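Local coordinates for protein inactive dihydroorotase-like domain (Chaetomium thermophilum, PDB 5NNL) that forms an inactive domain that resembles the dihydroorotases, built on the barrel-like fold of that family and present here as a single chain, at residues 186-189 with 194-197; 205-210 with 252-257. All coordinates share one frame; numbering follows the deposited sequence.

Both contacts lie toward the outside of the domain, each centred about 19 Å from the centre of the chain, and helix 200-207 joins them in sequence. Contact 1 closes the loop that leads into this helix by bringing 186-189 against 194-197; contact 2 takes up the C-terminal part of the helix and sets 205-210 against the connection between helices 242-251 and 257-271. Their centres are about 19 Å apart and their nearest atoms about 7 Å, so they do not touch. Helix 181-185 is a second thread between them: contact 1 begins directly after it, while its Leu184 and Phe185 meet Trp207 and Arg254 of contact 2.

Contact 1 of 2, residues 186-189 with 194-197; sequences LSQK and CHFL
Gln188 reaches across to the turn 194-197 with its amide end, and Leu197 answers by sending its branched end back against CB of Leu186 and the backbone carbonyl of Ser187. The glutamine chain is extended beyond CG (chi2 168°), which carries NE2 to the carbonyl oxygen of Leu197 at 3.0 Å. This hydrogen bond is moderately bent, with an N-H...O angle of 147°, and the oxygen lies somewhat out of the amide plane of Gln188. On the way, CG of Gln188 passes 3.2 Å from the carbonyl oxygen of Cys194. The other branch of the amide, OE1, faces the edge of the His195 ring, 4.3 Å from ND1, too far for a bond. A long, flexible chain with a donor at its tip suits this place, since it spans the gap between two loop arms.

Leu197 points its side chain at 186-187. Its CD1 rests 3.6 Å from the carbonyl oxygen of Ser187, and its CD2 meets CB of Leu186 at 4.0 Å, an ordinary apolar contact between two buried leucines. Leu186 also packs on Leu225, which places the loop against helix 221-228.

Each arm has its own local order. Ser187 OG accepts from the backbone N of Lys189 in an ST turn, a role for which a short hydroxyl side chain is well suited, while Cys194 to Leu197 form a type I beta turn. Cys194, the first residue of that turn, is disulfide-bonded to Cys191 in the linker between the segments. The chemistry is thus divided: Leu186 and Leu197 give the apolar part, one amide N-H of Gln188 serves the backbone carbonyl of Leu197 beside a backbone hydrogen bond between Gln188 and Pro198, and the disulfide probably limits the freedom of the 194-197 turn.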
ATOM      1  N   LEU A 186      11.133  -9.721   7.061  1.00 35.49           N
ATOM      2  CA  LEU A 186      11.003 -11.135   6.731  1.00 35.13           C
ATOM      3  C   LEU A 186      11.752 -11.406   5.437  1.00 36.50           C
ATOM      4  O   LEU A 186      11.661 -10.619   4.490  1.00 32.82           O
ATOM      5  CB  LEU A 186       9.538 -11.559   6.562  1.00 36.46           C
ATOM      6  CG  LEU A 186       8.618 -11.415   7.772  1.00 36.66           C
ATOM      7  CD1 LEU A 186       7.176 -11.577   7.335  1.00 39.11           C
ATOM      8  CD2 LEU A 186       8.962 -12.429   8.847  1.00 39.59           C
ATOM      9  N   SER A 187      12.479 -12.525   5.397  1.00 34.64           N
ATOM     10  CA  SER A 187      13.267 -12.905   4.230  1.00 36.69           C
ATOM     11  C   SER A 187      13.124 -14.406   3.997  1.00 41.22           C
ATOM     12  O   SER A 187      12.450 -15.115   4.750  1.00 40.73           O
ATOM     13  CB  SER A 187      14.741 -12.518   4.408  1.00 36.78           C
ATOM     14  OG  SER A 187      15.404 -13.415   5.283  1.00 39.49           O
ATOM     15  N   GLN A 188      13.773 -14.894   2.936  1.00 40.50           N
ATOM     16  CA  GLN A 188      13.745 -16.320   2.628  1.00 43.86           C
ATOM     17  C   GLN A 188      14.501 -17.149   3.656  1.00 43.70           C
ATOM     18  O   GLN A 188      14.326 -18.371   3.696  1.00 46.75           O
ATOM     19  CB  GLN A 188      14.312 -16.564   1.229  1.00 39.29           C
ATOM     20  CG  GLN A 188      13.258 -16.453   0.139  1.00 43.78           C
ATOM     21  CD  GLN A 188      13.849 -16.416  -1.255  1.00 41.40           C
ATOM     22  OE1 GLN A 188      14.807 -17.126  -1.552  1.00 42.56           O
ATOM     23  NE2 GLN A 188      13.285 -15.577  -2.115  1.00 43.52           N
ATOM     24  N   LYS A 189      15.339 -16.518   4.480  1.00 45.06           N
ATOM     25  CA  LYS A 189      15.874 -17.205   5.650  1.00 46.49           C
ATOM     26  C   LYS A 189      14.753 -17.593   6.605  1.00 47.42           C
ATOM     27  O   LYS A 189      14.771 -18.682   7.192  1.00 49.21           O
ATOM     28  CB  LYS A 189      16.894 -16.314   6.359  1.00 45.08           C
ATOM     29  CG  LYS A 189      17.535 -16.940   7.596  1.00 54.44           C
ATOM     30  CD  LYS A 189      18.718 -17.820   7.234  1.00 62.75           C
ATOM     31  CE  LYS A 189      19.219 -18.598   8.441  1.00 67.03           C
ATOM     32  NZ  LYS A 189      20.697 -18.801   8.409  1.00 64.01           N
ATOM     33  N   CYS A 194       9.047 -19.331   0.593  1.00 51.46           N
ATOM     34  CA  CYS A 194       8.354 -18.095   0.227  1.00 49.88           C
ATOM     35  C   CYS A 194       9.256 -17.300  -0.717  1.00 47.13           C
ATOM     36  O   CYS A 194      10.066 -16.479  -0.285  1.00 43.94           O
ATOM     37  CB  CYS A 194       8.003 -17.291   1.474  1.00 46.98           C
ATOM     38  SG  CYS A 194       7.025 -18.158   2.737  1.00 55.21           S
ATOM     39  N   HIS A 195       9.112 -17.541  -2.021  1.00 48.49           N
ATOM     40  CA  HIS A 195       9.934 -16.846  -3.004  1.00 47.05           C
ATOM     41  C   HIS A 195       9.414 -15.450  -3.327  1.00 45.59           C
ATOM     42  O   HIS A 195      10.040 -14.744  -4.125  1.00 46.68           O
ATOM     43  CB  HIS A 195      10.042 -17.681  -4.286  1.00 53.05           C
ATOM     44  CG  HIS A 195      10.477 -19.092  -4.041  1.00 55.84           C
ATOM     45  ND1 HIS A 195      11.740 -19.415  -3.591  1.00 55.92           N
ATOM     46  CD2 HIS A 195       9.812 -20.265  -4.164  1.00 56.28           C
ATOM     47  CE1 HIS A 195      11.836 -20.725  -3.456  1.00 55.97           C
ATOM     48  NE2 HIS A 195      10.680 -21.265  -3.798  1.00 58.11           N
ATOM     49  N   PHE A 196       8.299 -15.035  -2.727  1.00 43.42           N
ATOM     50  CA  PHE A 196       7.837 -13.657  -2.822  1.00 44.92           C
ATOM     51  C   PHE A 196       8.480 -12.762  -1.770  1.00 42.96           C
ATOM     52  O   PHE A 196       8.370 -11.535  -1.870  1.00 42.08           O
ATOM     53  CB  PHE A 196       6.307 -13.588  -2.691  1.00 40.71           C
ATOM     54  CG  PHE A 196       5.754 -14.428  -1.574  1.00 43.82           C
ATOM     55  CD1 PHE A 196       5.687 -13.935  -0.283  1.00 41.95           C
ATOM     56  CD2 PHE A 196       5.312 -15.718  -1.817  1.00 45.24           C
ATOM     57  CE1 PHE A 196       5.187 -14.713   0.746  1.00 44.65           C
ATOM     58  CE2 PHE A 196       4.810 -16.499  -0.794  1.00 46.07           C
ATOM     59  CZ  PHE A 196       4.746 -15.995   0.489  1.00 46.58           C
ATOM     60  N   LEU A 197       9.138 -13.342  -0.770  1.00 41.61           N
ATOM     61  CA  LEU A 197       9.939 -12.570   0.163  1.00 38.51           C
ATOM     62  C   LEU A 197      11.324 -12.320  -0.422  1.00 38.94           C
ATOM     63  O   LEU A 197      11.793 -13.072  -1.280  1.00 40.01           O
ATOM     64  CB  LEU A 197      10.070 -13.309   1.490  1.00 36.74           C
ATOM     65  CG  LEU A 197       8.831 -13.443   2.371  1.00 39.35           C
ATOM     66  CD1 LEU A 197       9.153 -14.315   3.577  1.00 39.48           C
ATOM     67  CD2 LEU A 197       8.322 -12.084   2.821  1.00 36.92           C
TER

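Contact 2 of 2, residues 205-210 with 252-257; sequences ALWEHL and DGRLTV
Trp207 and Arg254 bury the most surface here, by laying the guanidinium flat over one face of the indole. Their planes are only 20° apart, and CZ of Arg254 stands 4.0 Å from the centroid of the six-membered ring, 25° off its normal, a clear cation-pi geometry. The closest touch is NH1 of Arg254 on CE2 of Trp207 at 3.3 Å, offset toward the rim. Arginine suits the site because its planar cation can stack on an aromatic face while the chain stays at the surface. Bends at chi2 and chi3 fold that chain over until the guanidinium lies nearly parallel to the ring, and its CB adds a contact with CZ3.

At its pyrrole edge the indole is held too: NE1 donates to the backbone oxygen of Leu184, so the ring's N-H is used outside this contact, which, with the stack, limits how the ring can turn. In the fold, Trp207 lies in the last part of helix 200-207 and starts a type I beta turn to Leu210, while Arg254 and Leu255 belong to the short connection between helices 242-251 and 257-271. That connection opens with a Schellman motif, Gly253 taking the positive phi that a residue without a side chain adopts easily, and closes with Thr256 as N-cap, its OG1 accepting from the backbone N of Tyr259.

Leu255 supplies the apolar part. Its CD2 comes within 3.6 Å of CD1 of Leu210, the two chains meeting at about a right angle, and lies 4.0 Å from CZ3 of Trp207, approaching the ring obliquely. Leu255 also packs on Leu246 and Val250 of helix 242-251, and so bridges that helix and the turn following helix 200-207.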
ATOM      1  N   ALA A 205      20.071  -5.039   0.717  1.00 30.50           N
ATOM      2  CA  ALA A 205      20.107  -3.995  -0.297  1.00 30.69           C
ATOM      3  C   ALA A 205      18.985  -2.985  -0.084  1.00 31.40           C
ATOM      4  O   ALA A 205      19.169  -1.789  -0.339  1.00 30.80           O
ATOM      5  CB  ALA A 205      20.020  -4.614  -1.690  1.00 33.19           C
ATOM      6  N   LEU A 206      17.828  -3.439   0.402  1.00 26.97           N
ATOM      7  CA  LEU A 206      16.725  -2.523   0.672  1.00 30.88           C
ATOM      8  C   LEU A 206      17.060  -1.585   1.828  1.00 31.22           C
ATOM      9  O   LEU A 206      16.832  -0.373   1.745  1.00 32.53           O
ATOM     10  CB  LEU A 206      15.450  -3.313   0.975  1.00 29.99           C
ATOM     11  CG  LEU A 206      14.881  -4.182  -0.152  1.00 30.57           C
ATOM     12  CD1 LEU A 206      13.654  -4.931   0.339  1.00 27.61           C
ATOM     13  CD2 LEU A 206      14.542  -3.350  -1.381  1.00 27.51           C
ATOM     14  N   TRP A 207      17.597  -2.132   2.920  1.00 30.55           N
ATOM     15  CA  TRP A 207      17.985  -1.298   4.052  1.00 30.89           C
ATOM     16  C   TRP A 207      19.057  -0.290   3.666  1.00 32.76           C
ATOM     17  O   TRP A 207      19.096   0.817   4.217  1.00 35.61           O
ATOM     18  CB  TRP A 207      18.466  -2.176   5.206  1.00 30.76           C
ATOM     19  CG  TRP A 207      17.333  -2.746   5.998  1.00 33.12           C
ATOM     20  CD1 TRP A 207      16.786  -3.992   5.878  1.00 33.05           C
ATOM     21  CD2 TRP A 207      16.594  -2.080   7.026  1.00 29.92           C
ATOM     22  NE1 TRP A 207      15.751  -4.141   6.773  1.00 33.20           N
ATOM     23  CE2 TRP A 207      15.613  -2.981   7.489  1.00 32.40           C
ATOM     24  CE3 TRP A 207      16.669  -0.810   7.603  1.00 32.70           C
ATOM     25  CZ2 TRP A 207      14.714  -2.649   8.504  1.00 32.04           C
ATOM     26  CZ3 TRP A 207      15.777  -0.482   8.607  1.00 36.11           C
ATOM     27  CH2 TRP A 207      14.813  -1.399   9.048  1.00 33.13           C
ATOM     28  N   GLU A 208      19.919  -0.639   2.715  1.00 32.90           N
ATOM     29  CA  GLU A 208      20.979   0.259   2.278  1.00 34.81           C
ATOM     30  C   GLU A 208      20.518   1.265   1.236  1.00 34.28           C
ATOM     31  O   GLU A 208      21.319   2.112   0.826  1.00 39.69           O
ATOM     32  CB  GLU A 208      22.147  -0.554   1.721  1.00 36.34           C
ATOM     33  CG  GLU A 208      22.857  -1.393   2.763  1.00 42.88           C
ATOM     34  CD  GLU A 208      23.934  -2.261   2.157  1.00 44.45           C
ATOM     35  OE1 GLU A 208      24.078  -2.235   0.916  1.00 45.92           O
ATOM     36  OE2 GLU A 208      24.632  -2.966   2.916  1.00 47.29           O
ATOM     37  N   HIS A 209      19.262   1.192   0.788  1.00 29.69           N
ATOM     38  CA  HIS A 209      18.725   2.149  -0.174  1.00 33.09           C
ATOM     39  C   HIS A 209      17.528   2.917   0.376  1.00 30.71           C
ATOM     40  O   HIS A 209      16.717   3.431  -0.399  1.00 30.06           O
ATOM     41  CB  HIS A 209      18.344   1.442  -1.475  1.00 34.07           C
ATOM     42  CG  HIS A 209      19.522   1.036  -2.304  1.00 32.48           C
ATOM     43  ND1 HIS A 209      20.270  -0.088  -2.031  1.00 35.45           N
ATOM     44  CD2 HIS A 209      20.092   1.614  -3.387  1.00 33.69           C
ATOM     45  CE1 HIS A 209      21.246  -0.191  -2.917  1.00 33.85           C
ATOM     46  NE2 HIS A 209      21.160   0.831  -3.750  1.00 35.46           N
ATOM     47  N   LEU A 210      17.399   3.011   1.695  1.00 29.66           N
ATOM     48  CA  LEU A 210      16.291   3.755   2.284  1.00 34.08           C
ATOM     49  C   LEU A 210      16.122   5.163   1.718  1.00 31.30           C
ATOM     50  O   LEU A 210      14.971   5.592   1.552  1.00 30.77           O
ATOM     51  CB  LEU A 210      16.459   3.807   3.809  1.00 31.45           C
ATOM     52  CG  LEU A 210      16.281   2.473   4.534  1.00 33.24           C
ATOM     53  CD1 LEU A 210      16.629   2.621   6.011  1.00 39.54           C
ATOM     54  CD2 LEU A 210      14.877   1.943   4.379  1.00 37.73           C
ATOM     55  N   ASP A 252      15.303   0.824  18.041  1.00 41.20           N
ATOM     56  CA  ASP A 252      16.584   0.145  17.887  1.00 40.44           C
ATOM     57  C   ASP A 252      17.607   0.975  17.124  1.00 40.36           C
ATOM     58  O   ASP A 252      18.705   0.478  16.859  1.00 39.16           O
ATOM     59  CB  ASP A 252      16.392  -1.198  17.178  1.00 42.72           C
ATOM     60  CG  ASP A 252      15.397  -2.094  17.891  1.00 47.44           C
ATOM     61  OD1 ASP A 252      15.128  -1.843  19.085  1.00 48.89           O
ATOM     62  OD2 ASP A 252      14.885  -3.045  17.259  1.00 50.83           O
ATOM     63  N   GLY A 253      17.277   2.210  16.757  1.00 35.75           N
ATOM     64  CA  GLY A 253      18.226   3.083  16.100  1.00 37.77           C
ATOM     65  C   GLY A 253      18.453   2.818  14.630  1.00 36.04           C
ATOM     66  O   GLY A 253      19.421   3.344  14.069  1.00 40.39           O
ATOM     67  N   ARG A 254      17.599   2.023  13.981  1.00 37.91           N
ATOM     68  CA  ARG A 254      17.725   1.776  12.548  1.00 37.42           C
ATOM     69  C   ARG A 254      16.950   2.777  11.701  1.00 37.26           C
ATOM     70  O   ARG A 254      17.282   2.961  10.524  1.00 34.38           O
ATOM     71  CB  ARG A 254      17.244   0.361  12.205  1.00 38.35           C
ATOM     72  CG  ARG A 254      18.142  -0.743  12.744  1.00 42.83           C
ATOM     73  CD  ARG A 254      18.182  -1.952  11.821  1.00 42.61           C
ATOM     74  NE  ARG A 254      17.082  -2.879  12.064  1.00 43.24           N
ATOM     75  CZ  ARG A 254      16.742  -3.867  11.239  1.00 37.95           C
ATOM     76  NH1 ARG A 254      17.408  -4.049  10.108  1.00 39.93           N
ATOM     77  NH2 ARG A 254      15.732  -4.668  11.541  1.00 37.93           N
ATOM     78  N   LEU A 255      15.932   3.420  12.265  1.00 34.35           N
ATOM     79  CA  LEU A 255      15.129   4.395  11.544  1.00 34.12           C
ATOM     80  C   LEU A 255      14.895   5.601  12.439  1.00 32.96           C
ATOM     81  O   LEU A 255      15.039   5.526  13.662  1.00 34.05           O
ATOM     82  CB  LEU A 255      13.779   3.806  11.105  1.00 31.55           C
ATOM     83  CG  LEU A 255      13.788   2.723  10.027  1.00 36.00           C
ATOM     84  CD1 LEU A 255      12.376   2.217   9.795  1.00 31.27           C
ATOM     85  CD2 LEU A 255      14.392   3.242   8.725  1.00 35.01           C
ATOM     86  N   THR A 256      14.532   6.718  11.817  1.00 34.95           N
ATOM     87  CA  THR A 256      14.136   7.916  12.539  1.00 33.68           C
ATOM     88  C   THR A 256      12.636   8.127  12.400  1.00 33.79           C
ATOM     89  O   THR A 256      12.012   7.680  11.430  1.00 34.50           O
ATOM     90  CB  THR A 256      14.876   9.158  12.030  1.00 36.14           C
ATOM     91  OG1 THR A 256      14.500   9.428  10.673  1.00 33.86           O
ATOM     92  CG2 THR A 256      16.382   8.958  12.121  1.00 34.93           C
ATOM     93  N   VAL A 257      12.059   8.821  13.382  1.00 32.67           N
ATOM     94  CA  VAL A 257      10.628   9.102  13.345  1.00 32.34           C
ATOM     95  C   VAL A 257      10.268   9.854  12.074  1.00 29.33           C
ATOM     96  O   VAL A 257       9.257   9.558  11.427  1.00 27.96           O
ATOM     97  CB  VAL A 257      10.204   9.878  14.607  1.00 34.42           C
ATOM     98  CG1 VAL A 257       8.752  10.340  14.508  1.00 34.99           C
ATOM     99  CG2 VAL A 257      10.392   9.010  15.831  1.00 34.52           C
TER